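Local coordinates for OmpA family protein (Klebsiella pneumoniae subsp. pneumoniae, PDB 7RJJ) that probably binds cell-wall peptidoglycan through this OmpA-family domain, which holds D-alanine in its pocket, at residues R29-S32 against S33-I37; G79-D83 against S84-V88; D101-E104 against G105-L108. All coordinates share one frame; numbering follows the deposited sequence.

Contact 1: R29-S32 against S33-I37; sequences RLVS and SLMDI
Asp36 holds its CG anti to its own carbonyl carbon and beside the backbone N (chi1 -68°), and this rotation brings its carboxylate back along the helix to the backbone oxygen of Ser32, one turn earlier. The two do not bond directly, since both carry only acceptors. A water donates to each, to Ser32 O at 2.7 Å and to Asp36 OD1 at 2.9 Å. Ser32 O also accepts the helical bond from Asp36 N, a long one at 3.3 Å, so the amide and the water share one oxygen. In Ser33 a similar first torsion (chi1 -65°) leaves OG 3.4 Å from Arg29 O, a weak bond at most, beside the regular one from Ser33 N to Arg29 O. The backbone bonds from Leu34 N to Leu30 O and from Met35 N to Val31 O are shorter, each 2.9 Å. Selenomethionine Met35 approaches Val31 in one of its two conformers, a doubtful contact. Leu30, Ser33, Leu34 and Ile37 meet helix 57-77. The whole is an amphipathic alpha-helix, 27-38, lying against the sheet and second helix of an OmpA C-terminal-like domain.

Contact 2: G79-D83 against S84-V88; sequences GDVPD and SCFAV
Asp83 O is held by two donors. A water donates a hydrogen bond to it, its oxygen 3.0 Å from Asp83 O, and the amide of Phe86 reaches it more weakly, Phe86 N lying 3.4 Å from Asp83 O although the N-H points almost straight at it (172°). The same water also donates to Phe86 O at 2.7 Å, and so bridges the two backbone oxygens where the short 3-10 turn gives way to strand. One residue earlier, Cys85 N donates to Pro82 O at 3.1 Å. The donor nitrogen stands above the carbonyl plane, about 50° out of it and not on a lone pair, in keeping with a tight 3-10 turn.

The side chains pack round this backbone. The CB-CG bond of Phe86 lies opposite the carbonyl carbon, next to the backbone N (chi1 -54°), which brings the ring back alongside the turn. Asp83 O then sits at the ring edge, 3.4 Å from Phe86 CD2, while CB of Cys85 lies over one face, offset toward the rim. Val81 meets the far end of the ring, the two side chains crossing at about a right angle; Val81 CG1 is only 3.4 Å from Phe86 CZ, a tight approach. Cys85 SG rests beside the proline ring, 3.8 Å from Pro82 CD, and forms a disulfide with Cys123, the last modelled residue. The polar ends at the surface have partners outside the turn: Asp83 forms a salt bridge with Arg76, and Ser84 OG bonds to Ala122 O.

The turn thus carries the chain from helix 57-77 into edge strand 86-90. Val81 reaches inward to helix 27-38 and Ile45, Phe86 lies against Met75 and Arg76 of helix 57-77, and the backbone of Cys85 joins that of Ile45 in the neighbouring parallel strand 43-49.

Contact 3: D101-E104 against G105-L108; sequences DTPE and GRAL
Arg106 turns one face of its guanidinium toward the peptide link between Thr102 and Pro103, with Thr102 O 3.4 Å and Pro103 N 3.5 Å above the guanidinium plane, both offset toward its rim. A bend in the arginine chain (chi3 -68°) folds the group back over the first turn of the helix to reach this position. The proline crosses it obliquely, with Pro103 CG 3.7 Å from Arg106 NH2. NH1 donates to Asn100 O just ahead of the segment, which helps to hold the turn of the flat group.

On the other flank Thr102 serves as N-cap. Its OG1 lies between backbone N and carbonyl carbon (chi1 68°), which turns the oxygen toward the N-H of Gly105 in the first turn; Gly105 N donates to Thr102 OG1 at 3.0 Å. The oxygen is therefore close to the glycine backbone, only 3.6 Å from Gly105 CA. Regular helical bonds follow, from Arg106 N to Thr102 O at 2.9 Å and from Ala107 N to Pro103 O, also 2.9 Å, and the next bond of the series runs from Leu108 N to Glu104 O, 3.1 Å.

The short surface helix 103-109 follows strand 86-90 in the chain and precedes strand 112-117. Arg106 touches the loop residues Asp52 and Val54 and comes within about 7 Å of the bound D-alanine, whose pocket includes Arg110, just past the helix end; Leu108 O accepts from Ser13 OG.

Overall arrangement
Followed from the N terminus, the three contacts come in series; none nests within or crosses another, and each closes just a local turn. Contact 1 is the body of helix 27-38, contact 2 the turn joining helix 57-77 to strand 86-90, and contact 3 the start of helix 103-109. The first two touch: Leu34 packs on Gly79 and Val81, and Ile37 also meets Val81, tying the first helix to the turn after the second. Contact 3 stands apart, beside the D-alanine pocket, its nearest atoms about 7 Å from contact 1 and about 17 Å from contact 2, which lies on the opposite side of the chain's centre.

Contact 1: R29-S32 against S33-I37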
loop_
_atom_site.group_PDB
_atom_site.type_symbol
_atom_site.label_atom_id
_atom_site.label_comp_id
_atom_site.label_asym_id
_atom_site.label_seq_id
_atom_site.Cartn_x
_atom_site.Cartn_y
_atom_site.Cartn_z
ATOM N N ARG A 29 12.111 -1.063 -1.218
ATOM C CA ARG A 29 10.969 -0.101 -1.278
ATOM C C ARG A 29 10.201 -0.107 0.048
ATOM O O ARG A 29 9.719 0.986 0.479
ATOM C CB ARG A 29 10.044 -0.434 -2.454
ATOM C CG ARG A 29 10.558 0.060 -3.798
ATOM C CD ARG A 29 9.805 -0.524 -4.976
ATOM N NE ARG A 29 10.092 -1.944 -5.146
ATOM C CZ ARG A 29 9.668 -2.694 -6.162
ATOM N NH1 ARG A 29 8.919 -2.165 -7.119
ATOM N NH2 ARG A 29 10.003 -3.973 -6.223
ATOM N N LEU A 30 10.099 -1.275 0.685
ATOM C CA LEU A 30 9.404 -1.361 1.997
ATOM C C LEU A 30 10.208 -0.613 3.057
ATOM O O LEU A 30 9.602 0.184 3.828
ATOM C CB LEU A 30 9.238 -2.831 2.378
ATOM C CG LEU A 30 8.219 -3.607 1.552
ATOM C CD1 LEU A 30 8.364 -5.106 1.795
ATOM C CD2 LEU A 30 6.806 -3.132 1.854
ATOM N N VAL A 31 11.517 -0.889 3.122
ATOM C CA VAL A 31 12.381 -0.230 4.139
ATOM C C VAL A 31 12.279 1.289 3.933
ATOM O O VAL A 31 12.193 2.025 4.966
ATOM C CB VAL A 31 13.832 -0.761 4.089
ATOM C CG1 VAL A 31 14.786 0.108 4.894
ATOM C CG2 VAL A 31 13.914 -2.213 4.555
ATOM N N SER A 32 12.234 1.734 2.662
ATOM C CA SER A 32 12.178 3.193 2.375
ATOM C C SER A 32 10.911 3.813 2.990
ATOM O O SER A 32 11.013 4.908 3.619
ATOM C CB SER A 32 12.267 3.455 0.896
ATOM O OG SER A 32 12.186 4.845 0.647
ATOM N N SER A 33 9.769 3.148 2.824
ATOM C CA SER A 33 8.493 3.637 3.416
ATOM C C SER A 33 8.592 3.601 4.940
ATOM O O SER A 33 8.114 4.552 5.584
ATOM C CB SER A 33 7.321 2.824 2.954
ATOM O OG SER A 33 7.128 2.974 1.558
ATOM N N LEU A 34 9.178 2.524 5.468
ATOM C CA LEU A 34 9.343 2.333 6.925
ATOM C C LEU A 34 10.090 3.519 7.528
ATOM O O LEU A 34 9.648 4.069 8.535
ATOM C CB LEU A 34 10.063 1.006 7.180
ATOM C CG LEU A 34 10.386 0.718 8.645
ATOM C CD1 LEU A 34 9.118 0.699 9.486
ATOM C CD2 LEU A 34 11.141 -0.592 8.790
HETATM N N MSE A 35 11.205 3.910 6.898
HETATM C CA MSE A 35 12.005 5.011 7.407
HETATM C C MSE A 35 11.158 6.287 7.437
HETATM O O MSE A 35 11.175 7.027 8.434
HETATM C CB MSE A 35 13.297 5.147 6.593
HETATM C CG MSE A 35 14.469 4.434 7.235
HETATM SE SE MSE A 35 15.916 4.032 5.986
HETATM C CE MSE A 35 15.362 3.973 4.105
ATOM N N ASP A 36 10.374 6.514 6.374
ATOM C CA ASP A 36 9.500 7.679 6.313
ATOM C C ASP A 36 8.472 7.611 7.458
ATOM O O ASP A 36 8.174 8.667 8.046
ATOM C CB ASP A 36 8.792 7.796 4.960
ATOM C CG ASP A 36 9.714 8.110 3.788
ATOM O OD1 ASP A 36 10.773 8.691 4.021
ATOM O OD2 ASP A 36 9.355 7.761 2.648
ATOM N N ILE A 37 7.966 6.411 7.756
ATOM C CA ILE A 37 6.995 6.198 8.875
ATOM C C ILE A 37 7.689 6.477 10.218
ATOM O O ILE A 37 7.068 7.167 11.074
ATOM C CB ILE A 37 6.388 4.776 8.821
ATOM C CG1 ILE A 37 5.358 4.671 7.693
ATOM C CG2 ILE A 37 5.786 4.378 10.166
ATOM C CD1 ILE A 37 4.996 3.265 7.274
HETATM O O HOH W 1 12.845 6.897 3.144
#

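Contact 2: G79-D83 against S84-V88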
loop_
_atom_site.group_PDB
_atom_site.type_symbol
_atom_site.label_atom_id
_atom_site.label_comp_id
_atom_site.label_asym_id
_atom_site.label_seq_id
_atom_site.Cartn_x
_atom_site.Cartn_y
_atom_site.Cartn_z
ATOM N N GLY A 79 8.753 -4.131 10.780
ATOM C CA GLY A 79 9.131 -2.731 11.083
ATOM C C GLY A 79 8.789 -2.291 12.506
ATOM O O GLY A 79 9.122 -1.098 12.845
ATOM N N ASP A 80 8.287 -3.259 13.325
ATOM C CA ASP A 80 7.965 -2.969 14.751
ATOM C C ASP A 80 7.133 -1.688 14.903
ATOM O O ASP A 80 7.325 -0.982 15.907
ATOM C CB ASP A 80 9.225 -2.886 15.616
ATOM C CG ASP A 80 9.915 -4.222 15.803
ATOM O OD1 ASP A 80 10.202 -4.889 14.777
ATOM O OD2 ASP A 80 10.124 -4.610 16.975
ATOM N N VAL A 81 6.252 -1.396 13.944
ATOM C CA VAL A 81 5.333 -0.223 14.059
ATOM C C VAL A 81 4.094 -0.698 14.819
ATOM O O VAL A 81 3.540 -1.742 14.483
ATOM C CB VAL A 81 4.970 0.340 12.671
ATOM C CG1 VAL A 81 4.031 1.534 12.768
ATOM C CG2 VAL A 81 6.216 0.697 11.864
ATOM N N PRO A 82 3.634 0.006 15.884
ATOM C CA PRO A 82 2.454 -0.434 16.633
ATOM C C PRO A 82 1.238 -0.671 15.721
ATOM O O PRO A 82 1.023 0.104 14.808
ATOM C CB PRO A 82 2.216 0.699 17.650
ATOM C CG PRO A 82 3.589 1.335 17.816
ATOM C CD PRO A 82 4.243 1.220 16.455
ATOM N N ASP A 83 0.457 -1.706 16.021
ATOM C CA ASP A 83 -0.708 -2.087 15.181
ATOM C C ASP A 83 -1.739 -0.950 15.086
ATOM O O ASP A 83 -2.336 -0.813 14.030
ATOM C CB ASP A 83 -1.291 -3.400 15.681
ATOM C CG ASP A 83 -2.395 -3.978 14.819
ATOM O OD1 ASP A 83 -3.470 -3.386 14.801
ATOM O OD2 ASP A 83 -2.185 -5.028 14.195
ATOM N N SER A 84 -1.925 -0.188 16.161
ATOM C CA SER A 84 -2.977 0.868 16.132
ATOM C C SER A 84 -2.613 2.018 15.185
ATOM O O SER A 84 -3.505 2.831 14.908
ATOM C CB SER A 84 -3.264 1.403 17.509
ATOM O OG SER A 84 -2.153 2.098 18.033
ATOM N N CYS A 85 -1.375 2.080 14.687
ATOM C CA CYS A 85 -0.990 3.216 13.798
ATOM C C CYS A 85 -1.668 3.130 12.427
ATOM O O CYS A 85 -1.769 4.178 11.753
ATOM C CB CYS A 85 0.508 3.216 13.519
ATOM S SG CYS A 85 1.528 3.398 15.000
ATOM N N PHE A 86 -2.114 1.936 12.037
ATOM C CA PHE A 86 -2.584 1.712 10.648
ATOM C C PHE A 86 -4.104 1.765 10.456
ATOM O O PHE A 86 -4.893 1.435 11.365
ATOM C CB PHE A 86 -2.125 0.332 10.184
ATOM C CG PHE A 86 -0.642 0.105 10.319
ATOM C CD1 PHE A 86 0.220 0.482 9.309
ATOM C CD2 PHE A 86 -0.106 -0.465 11.467
ATOM C CE1 PHE A 86 1.588 0.287 9.433
ATOM C CE2 PHE A 86 1.261 -0.657 11.590
ATOM C CZ PHE A 86 2.102 -0.284 10.567
ATOM N N ALA A 87 -4.473 2.209 9.249
ATOM C CA ALA A 87 -5.861 2.184 8.741
ATOM C C ALA A 87 -5.755 1.662 7.309
ATOM O O ALA A 87 -4.974 2.270 6.521
ATOM C CB ALA A 87 -6.519 3.535 8.837
ATOM N N VAL A 88 -6.391 0.522 7.009
ATOM C CA VAL A 88 -6.219 -0.049 5.640
ATOM C C VAL A 88 -7.447 0.251 4.790
ATOM O O VAL A 88 -8.580 0.154 5.277
ATOM C CB VAL A 88 -5.824 -1.543 5.629
ATOM C CG1 VAL A 88 -4.492 -1.772 6.344
ATOM C CG2 VAL A 88 -6.880 -2.456 6.166
HETATM O O HOH W 2 -5.031 -0.808 12.799
#

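Contact 3: D101-E104 against G105-L108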
loop_
_atom_site.group_PDB
_atom_site.type_symbol
_atom_site.label_atom_id
_atom_site.label_comp_id
_atom_site.label_asym_id
_atom_site.label_seq_id
_atom_site.Cartn_x
_atom_site.Cartn_y
_atom_site.Cartn_z
ATOM N N ASP A 101 -3.082 -0.916 -20.564
ATOM C CA ASP A 101 -2.922 -1.437 -21.955
ATOM C C ASP A 101 -1.576 -2.144 -22.166
ATOM O O ASP A 101 -1.363 -2.609 -23.285
ATOM C CB ASP A 101 -3.096 -0.328 -22.996
ATOM C CG ASP A 101 -4.556 0.004 -23.290
ATOM O OD1 ASP A 101 -5.443 -0.818 -22.928
ATOM O OD2 ASP A 101 -4.795 1.065 -23.910
ATOM N N THR A 102 -0.696 -2.181 -21.159
ATOM C CA THR A 102 0.606 -2.888 -21.294
ATOM C C THR A 102 0.897 -3.657 -20.011
ATOM O O THR A 102 0.362 -3.324 -18.948
ATOM C CB THR A 102 1.766 -1.924 -21.573
ATOM O OG1 THR A 102 1.976 -1.136 -20.400
ATOM C CG2 THR A 102 1.533 -1.038 -22.780
ATOM N N PRO A 103 1.723 -4.725 -20.078
ATOM C CA PRO A 103 2.108 -5.475 -18.887
ATOM C C PRO A 103 2.863 -4.593 -17.877
ATOM O O PRO A 103 2.620 -4.753 -16.698
ATOM C CB PRO A 103 3.012 -6.598 -19.422
ATOM C CG PRO A 103 2.624 -6.726 -20.878
ATOM C CD PRO A 103 2.265 -5.318 -21.311
ATOM N N GLU A 104 3.753 -3.709 -18.352
ATOM C CA GLU A 104 4.510 -2.817 -17.427
ATOM C C GLU A 104 3.521 -1.876 -16.735
ATOM O O GLU A 104 3.678 -1.636 -15.512
ATOM C CB GLU A 104 5.580 -1.983 -18.137
ATOM C CG GLU A 104 6.672 -2.799 -18.798
ATOM C CD GLU A 104 6.311 -3.428 -20.134
ATOM O OE1 GLU A 104 7.015 -4.368 -20.536
ATOM O OE2 GLU A 104 5.351 -2.950 -20.789
ATOM N N GLY A 105 2.548 -1.371 -17.494
ATOM C CA GLY A 105 1.529 -0.462 -16.941
ATOM C C GLY A 105 0.690 -1.164 -15.885
ATOM O O GLY A 105 0.487 -0.584 -14.818
ATOM N N ARG A 106 0.226 -2.378 -16.189
ATOM C CA ARG A 106 -0.608 -3.150 -15.235
ATOM C C ARG A 106 0.236 -3.491 -14.004
ATOM O O ARG A 106 -0.317 -3.441 -12.898
ATOM C CB ARG A 106 -1.207 -4.393 -15.900
ATOM C CG ARG A 106 -2.205 -4.083 -17.010
ATOM C CD ARG A 106 -2.918 -5.310 -17.553
ATOM N NE ARG A 106 -2.046 -6.223 -18.279
ATOM C CZ ARG A 106 -1.751 -6.129 -19.581
ATOM N NH1 ARG A 106 -2.243 -5.143 -20.319
ATOM N NH2 ARG A 106 -0.964 -7.033 -20.143
ATOM N N ALA A 107 1.528 -3.777 -14.180
ATOM C CA ALA A 107 2.368 -4.113 -13.002
ATOM C C ALA A 107 2.478 -2.892 -12.088
ATOM O O ALA A 107 2.484 -3.083 -10.848
ATOM C CB ALA A 107 3.727 -4.611 -13.423
ATOM N N LEU A 108 2.547 -1.692 -12.675
ATOM C CA LEU A 108 2.638 -0.454 -11.855
ATOM C C LEU A 108 1.336 -0.249 -11.070
ATOM O O LEU A 108 1.417 0.232 -9.915
ATOM C CB LEU A 108 2.931 0.751 -12.757
ATOM C CG LEU A 108 4.386 0.917 -13.196
ATOM C CD1 LEU A 108 4.512 1.983 -14.274
ATOM C CD2 LEU A 108 5.292 1.246 -12.020
#